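Local coordinates for thioredoxin-like protein (Parabacteroides distasonis, PDB 4FO5) that has no established function but is a thioredoxin-like member of the AhpC/TSA family, possibly an oxidoreductase, at residues A[87-91]-A[92-96]. Numbering follows the deposited sequence.
Sequences DKLDL and STQFH
The carboxylate of Asp90 is met on one face by Ser92, whose backbone N comes to Asp90 OD1 at 3.1 Å from above the plane. In one of its two conformers Ser92 also brings OG to Asp90 OD1 from that face, at 2.6 Å. Leu89 covers one face of the other flat group, the Gln94 carboxamide, with its CD1 3.9 Å from Gln94 CD. A bend at chi2 (-63°) lays the amide on Leu89; its NE2 donates to Thr93 OG1 while its OE1 takes a bond from Asn51 of helix 45-58. Asp90 reaches Ser92 because chi1 (-175°) turns its carboxylate away from its own backbone N; Ser92 N then donates to OD1, two residues back, closing an Asx turn over the type I beta turn that Thr93 N to Asp90 O completes. These turns link helix 77-87, ended by a Schellman motif at Lys88, to edge strand 94-96 of the thioredoxin-like sheet. Asp90 O serves a pair of donors: Thr93 OG1 at 2.9 Å, 20° off the carbonyl plane, and Thr93 N at 3.2 Å, well above it. Replacing Asp90 by an alanine would probably leave Ser92 N without its acceptor and the turn less firmly fixed. Gln94 CG lies 3.4 Å from Asp90 O.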
loop_
_atom_site.group_PDB
_atom_site.type_symbol
_atom_site.label_atom_id
_atom_site.label_comp_id
_atom_site.label_asym_id
_atom_site.label_seq_id
_atom_site.Cartn_x
_atom_site.Cartn_y
_atom_site.Cartn_z
ATOM N N ASP A 87 -4.049 -14.563 7.854
ATOM C CA ASP A 87 -4.322 -14.262 6.456
ATOM C C ASP A 87 -3.264 -14.857 5.508
ATOM O O ASP A 87 -3.454 -14.829 4.291
ATOM C CB ASP A 87 -4.467 -12.737 6.268
ATOM C CG ASP A 87 -5.714 -12.156 6.946
ATOM O OD1 ASP A 87 -6.610 -12.949 7.342
ATOM O OD2 ASP A 87 -5.790 -10.918 7.091
ATOM N N LYS A 88 -2.171 -15.409 6.071
ATOM C CA LYS A 88 -1.062 -16.097 5.373
ATOM C C LYS A 88 -0.414 -15.195 4.313
ATOM O O LYS A 88 -0.109 -15.643 3.208
ATOM C CB LYS A 88 -1.530 -17.431 4.724
ATOM C CG LYS A 88 -2.312 -18.391 5.628
ATOM C CD LYS A 88 -2.817 -19.617 4.847
ATOM C CE LYS A 88 -1.772 -20.704 4.672
ATOM N NZ LYS A 88 -2.280 -21.844 3.865
ATOM N N LEU A 89 -0.185 -13.941 4.654
ATOM C CA LEU A 89 0.406 -12.990 3.712
ATOM C C LEU A 89 1.926 -12.972 3.777
ATOM O O LEU A 89 2.488 -13.198 4.846
ATOM C CB LEU A 89 -0.148 -11.588 3.996
ATOM C CG LEU A 89 -1.682 -11.511 3.885
ATOM C CD1 LEU A 89 -2.191 -10.160 4.293
ATOM C CD2 LEU A 89 -2.161 -11.879 2.475
ATOM N N ASP A 90 2.576 -12.670 2.630
ATOM C CA ASP A 90 4.022 -12.527 2.481
ATOM C C ASP A 90 4.479 -11.469 3.482
ATOM O O ASP A 90 4.104 -10.309 3.347
ATOM C CB ASP A 90 4.361 -12.113 1.020
ATOM C CG ASP A 90 5.833 -12.021 0.633
ATOM O OD1 ASP A 90 6.695 -12.018 1.538
ATOM O OD2 ASP A 90 6.123 -11.905 -0.580
ATOM N N LEU A 91 5.235 -11.879 4.512
ATOM C CA LEU A 91 5.692 -10.960 5.556
ATOM C C LEU A 91 6.591 -9.851 5.021
ATOM O O LEU A 91 6.682 -8.815 5.677
ATOM C CB LEU A 91 6.399 -11.692 6.710
ATOM C CG LEU A 91 5.583 -12.748 7.482
ATOM C CD1 LEU A 91 6.388 -13.378 8.558
ATOM C CD2 LEU A 91 4.405 -12.156 8.144
ATOM N N SER A 92 7.248 -10.043 3.851
ATOM C CA SER A 92 8.132 -9.013 3.312
ATOM C C SER A 92 7.332 -7.773 2.832
ATOM O O SER A 92 7.892 -6.691 2.758
ATOM C CB SER A 92 9.001 -9.578 2.190
ATOM O OG SER A 92 8.238 -9.973 1.062
ATOM N N THR A 93 6.032 -7.930 2.560
ATOM C CA THR A 93 5.154 -6.853 2.065
ATOM C C THR A 93 4.189 -6.254 3.124
ATOM O O THR A 93 3.391 -5.350 2.807
ATOM C CB THR A 93 4.353 -7.410 0.883
ATOM O OG1 THR A 93 3.409 -8.387 1.335
ATOM C CG2 THR A 93 5.250 -7.989 -0.213
ATOM N N GLN A 94 4.273 -6.731 4.378
ATOM C CA GLN A 94 3.362 -6.284 5.425
ATOM C C GLN A 94 4.114 -5.475 6.464
ATOM O O GLN A 94 5.090 -5.943 7.047
ATOM C CB GLN A 94 2.642 -7.484 6.050
ATOM C CG GLN A 94 1.874 -8.357 5.024
ATOM C CD GLN A 94 0.762 -7.618 4.330
ATOM O OE1 GLN A 94 -0.081 -6.996 4.967
ATOM N NE2 GLN A 94 0.708 -7.705 3.004
ATOM N N PHE A 95 3.675 -4.221 6.647
ATOM C CA PHE A 95 4.305 -3.254 7.549
ATOM C C PHE A 95 3.287 -2.737 8.519
ATOM O O PHE A 95 2.087 -2.773 8.250
ATOM C CB PHE A 95 4.936 -2.098 6.755
ATOM C CG PHE A 95 5.930 -2.573 5.730
ATOM C CD1 PHE A 95 5.510 -2.982 4.467
ATOM C CD2 PHE A 95 7.296 -2.603 6.020
ATOM C CE1 PHE A 95 6.436 -3.447 3.519
ATOM C CE2 PHE A 95 8.218 -3.040 5.066
ATOM C CZ PHE A 95 7.779 -3.481 3.831
ATOM N N HIS A 96 3.769 -2.277 9.648
ATOM C CA HIS A 96 2.936 -1.831 10.740
ATOM C C HIS A 96 3.305 -0.445 11.226
ATOM O O HIS A 96 4.439 -0.214 11.630
ATOM C CB HIS A 96 3.062 -2.833 11.898
ATOM C CG HIS A 96 2.248 -2.461 13.091
ATOM N ND1 HIS A 96 2.829 -2.290 14.332
ATOM C CD2 HIS A 96 0.925 -2.187 13.184
ATOM C CE1 HIS A 96 1.845 -1.946 15.141
ATOM N NE2 HIS A 96 0.685 -1.859 14.492
#